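Local coordinates for protein cytochrome c, putative (Shewanella oneidensis, PDB 1SP3) that carries eight c-type hemes and probably acts as a respiratory oxidoreductase that reduces tetrathionate, at residues G208-C212 with H213-P217. Sequence-based numbering, arbitrary orientation.
Sequences GCENC and HDSAP. Unlike the reference sequence in segment 208-212: Asn211 (reference Gln). With HEC (heme c), chain H.
Cys209 and His213 meet through the backbone: His213 N donates to Cys209 O over 3.0 Å, a bent bond (140° at the hydrogen) that closes an i to i+4 turn over the CXXCH heme-binding motif, Cys209 to His213. The same oxygen lies at the edge of the imidazole, near its plane, 3.3 Å from His213 CB. A CA-H...O contact from Glu210 CA to His213 O, 3.3 Å, adds to the turn.

Covalent and metal bonds then fix heme c. Cysteine suits the first and fourth places because a thiol can form a thioether: Cys209 SG is bonded to heme CAB and Cys212 SG to CAC, each at 2.0 Å. A shared chi1 (-55° and -47°) puts each sulfur beside its backbone N, consistent with both reaching vinyl-derived carbons of one heme. Histidine suits the fifth place because its ring nitrogen can bind iron: His213 NE2 lies 2.0 Å from heme FE, with CD2 and CE1 at nearly equal distances from the metal. His171 NE2 completes the bis-histidine ligation.

Glu210, extended beyond CG, lays CG against Ser215 CA and CB (both 3.9 Å), an aliphatic contact without a hydrogen bond; its carboxylate suits this exposed place. Aspartate's short carboxylate can reach two residues on: Asp214 OD1, through its anti lone pair, accepts from Ala216 N at 2.6 Å, an Asx turn that folds Pro217 back toward His213.

The whole piece is a surface loop between strand 191-192 and helix 221-226. Cys209 packs on Cys232 and Gln233 of helix 232-236, and Ala216 and Pro217 touch Asn224 of helix 221-226.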
loop_
_atom_site.group_PDB
_atom_site.type_symbol
_atom_site.label_atom_id
_atom_site.label_comp_id
_atom_site.label_asym_id
_atom_site.label_seq_id
_atom_site.Cartn_x
_atom_site.Cartn_y
_atom_site.Cartn_z
ATOM N N GLY A 208 3.921 -16.493 -5.833
ATOM C CA GLY A 208 2.443 -16.375 -5.827
ATOM C C GLY A 208 2.185 -17.451 -4.817
ATOM O O GLY A 208 2.734 -17.409 -3.747
ATOM N N CYS A 209 1.504 -18.487 -5.199
ATOM C CA CYS A 209 1.254 -19.566 -4.248
ATOM C C CYS A 209 1.815 -20.856 -4.818
ATOM O O CYS A 209 1.798 -21.865 -4.153
ATOM C CB CYS A 209 -0.262 -19.708 -4.015
ATOM S SG CYS A 209 -0.963 -18.147 -3.509
ATOM N N GLU A 210 2.276 -20.808 -6.066
ATOM C CA GLU A 210 2.578 -22.027 -6.807
ATOM C C GLU A 210 4.032 -22.459 -6.864
ATOM O O GLU A 210 4.330 -23.404 -7.525
ATOM C CB GLU A 210 1.958 -22.018 -8.194
ATOM C CG GLU A 210 0.474 -22.356 -8.123
ATOM C CD GLU A 210 -0.347 -21.892 -9.372
ATOM O OE1 GLU A 210 -0.248 -22.519 -10.461
ATOM O OE2 GLU A 210 -1.100 -20.887 -9.278
ATOM N N ASN A 211 4.925 -21.748 -6.247
ATOM C CA ASN A 211 6.282 -22.313 -6.104
ATOM C C ASN A 211 6.405 -23.105 -4.813
ATOM O O ASN A 211 7.317 -23.864 -4.721
ATOM C CB ASN A 211 7.407 -21.271 -6.136
ATOM C CG ASN A 211 7.307 -20.350 -7.329
ATOM O OD1 ASN A 211 7.331 -20.796 -8.502
ATOM N ND2 ASN A 211 7.107 -19.038 -7.045
ATOM N N CYS A 212 5.506 -22.939 -3.790
ATOM C CA CYS A 212 5.464 -23.821 -2.605
ATOM C C CYS A 212 4.250 -24.740 -2.570
ATOM O O CYS A 212 4.234 -25.740 -1.863
ATOM C CB CYS A 212 5.493 -22.993 -1.341
ATOM S SG CYS A 212 6.750 -21.719 -1.378
ATOM N N HIS A 213 3.212 -24.432 -3.325
ATOM C CA HIS A 213 2.118 -25.393 -3.429
ATOM C C HIS A 213 1.935 -25.868 -4.859
ATOM O O HIS A 213 2.144 -25.132 -5.820
ATOM C CB HIS A 213 0.798 -24.797 -2.899
ATOM C CG HIS A 213 0.879 -24.319 -1.480
ATOM N ND1 HIS A 213 0.765 -25.180 -0.396
ATOM C CD2 HIS A 213 1.037 -23.072 -0.962
ATOM C CE1 HIS A 213 0.847 -24.475 0.726
ATOM N NE2 HIS A 213 0.991 -23.196 0.415
ATOM N N ASP A 214 1.545 -27.115 -5.011
ATOM C CA ASP A 214 1.113 -27.640 -6.295
ATOM C C ASP A 214 -0.045 -26.804 -6.900
ATOM O O ASP A 214 -0.916 -26.365 -6.158
ATOM C CB ASP A 214 0.642 -29.086 -6.140
ATOM C CG ASP A 214 0.508 -29.769 -7.513
ATOM O OD1 ASP A 214 -0.486 -29.489 -8.268
ATOM O OD2 ASP A 214 1.395 -30.531 -7.949
ATOM N N SER A 215 -0.070 -26.580 -8.211
ATOM C CA SER A 215 -1.182 -25.808 -8.726
ATOM C C SER A 215 -2.556 -26.539 -8.618
ATOM O O SER A 215 -3.617 -25.931 -8.764
ATOM C CB SER A 215 -0.914 -25.362 -10.144
ATOM O OG SER A 215 -1.033 -26.483 -11.030
ATOM N N ALA A 216 -2.509 -27.835 -8.298
ATOM C CA ALA A 216 -3.678 -28.643 -8.053
ATOM C C ALA A 216 -3.564 -29.308 -6.639
ATOM O O ALA A 216 -3.492 -30.525 -6.520
ATOM C CB ALA A 216 -3.881 -29.651 -9.232
ATOM N N PRO A 217 -3.607 -28.474 -5.577
ATOM C CA PRO A 217 -3.236 -28.868 -4.228
ATOM C C PRO A 217 -4.339 -29.650 -3.486
ATOM O O PRO A 217 -4.014 -30.091 -2.381
ATOM C CB PRO A 217 -3.084 -27.525 -3.504
ATOM C CG PRO A 217 -4.107 -26.655 -4.178
ATOM C CD PRO A 217 -4.075 -27.081 -5.622
HETATM FE FE HEC H . 1.066 -21.720 1.789
HETATM C CHA HEC H . 0.256 -23.828 4.331
HETATM C CHB HEC H . -2.245 -21.461 0.914
HETATM C CHC HEC H . 1.790 -19.161 -0.343
HETATM C CHD HEC H . 4.317 -22.535 2.006
HETATM N NA HEC H . -0.662 -22.471 2.510
HETATM C C1A HEC H . -0.770 -23.334 3.548
HETATM C C2A HEC H . -2.136 -23.674 3.729
HETATM C C3A HEC H . -2.838 -23.032 2.794
HETATM C C4A HEC H . -1.919 -22.284 1.997
HETATM C CMA HEC H . -4.375 -23.066 2.599
HETATM C CAA HEC H . -2.610 -24.662 4.835
HETATM C CBA HEC H . -3.028 -23.907 6.072
HETATM C CGA HEC H . -3.553 -24.902 7.117
HETATM O O1A HEC H . -2.691 -25.566 7.727
HETATM O O2A HEC H . -4.797 -24.984 7.333
HETATM N NB HEC H . -0.018 -20.535 0.483
HETATM C C1B HEC H . -1.377 -20.550 0.366
HETATM C C2B HEC H . -1.740 -19.465 -0.478
HETATM C C3B HEC H . -0.623 -18.800 -0.807
HETATM C C4B HEC H . 0.481 -19.487 -0.205
HETATM C CMB HEC H . -3.176 -19.158 -0.935
HETATM C CAB HEC H . -0.499 -17.519 -1.678
HETATM C CBB HEC H . -0.998 -16.354 -1.209
HETATM N NC HEC H . 2.718 -20.998 0.912
HETATM C C1C HEC H . 2.828 -19.913 0.098
HETATM C C2C HEC H . 4.215 -19.725 -0.225
HETATM C C3C HEC H . 4.937 -20.658 0.479
HETATM C C4C HEC H . 3.990 -21.451 1.208
HETATM C CMC HEC H . 4.706 -18.604 -1.157
HETATM C CAC HEC H . 6.484 -20.963 0.461
HETATM C CBC HEC H . 7.431 -19.981 0.364
HETATM N ND HEC H . 2.144 -22.996 3.010
HETATM C C1D HEC H . 3.517 -23.159 2.930
HETATM C C2D HEC H . 3.945 -24.105 3.961
HETATM C C3D HEC H . 2.645 -24.485 4.665
HETATM C C4D HEC H . 1.586 -23.755 3.993
HETATM C CMD HEC H . 5.384 -24.589 4.269
HETATM C CAD HEC H . 2.385 -25.455 5.818
HETATM C CBD HEC H . 2.278 -26.771 5.032
HETATM C CGD HEC H . 2.269 -27.907 6.026
HETATM O O1D HEC H . 2.831 -28.987 5.644
HETATM O O2D HEC H . 1.715 -27.713 7.168
#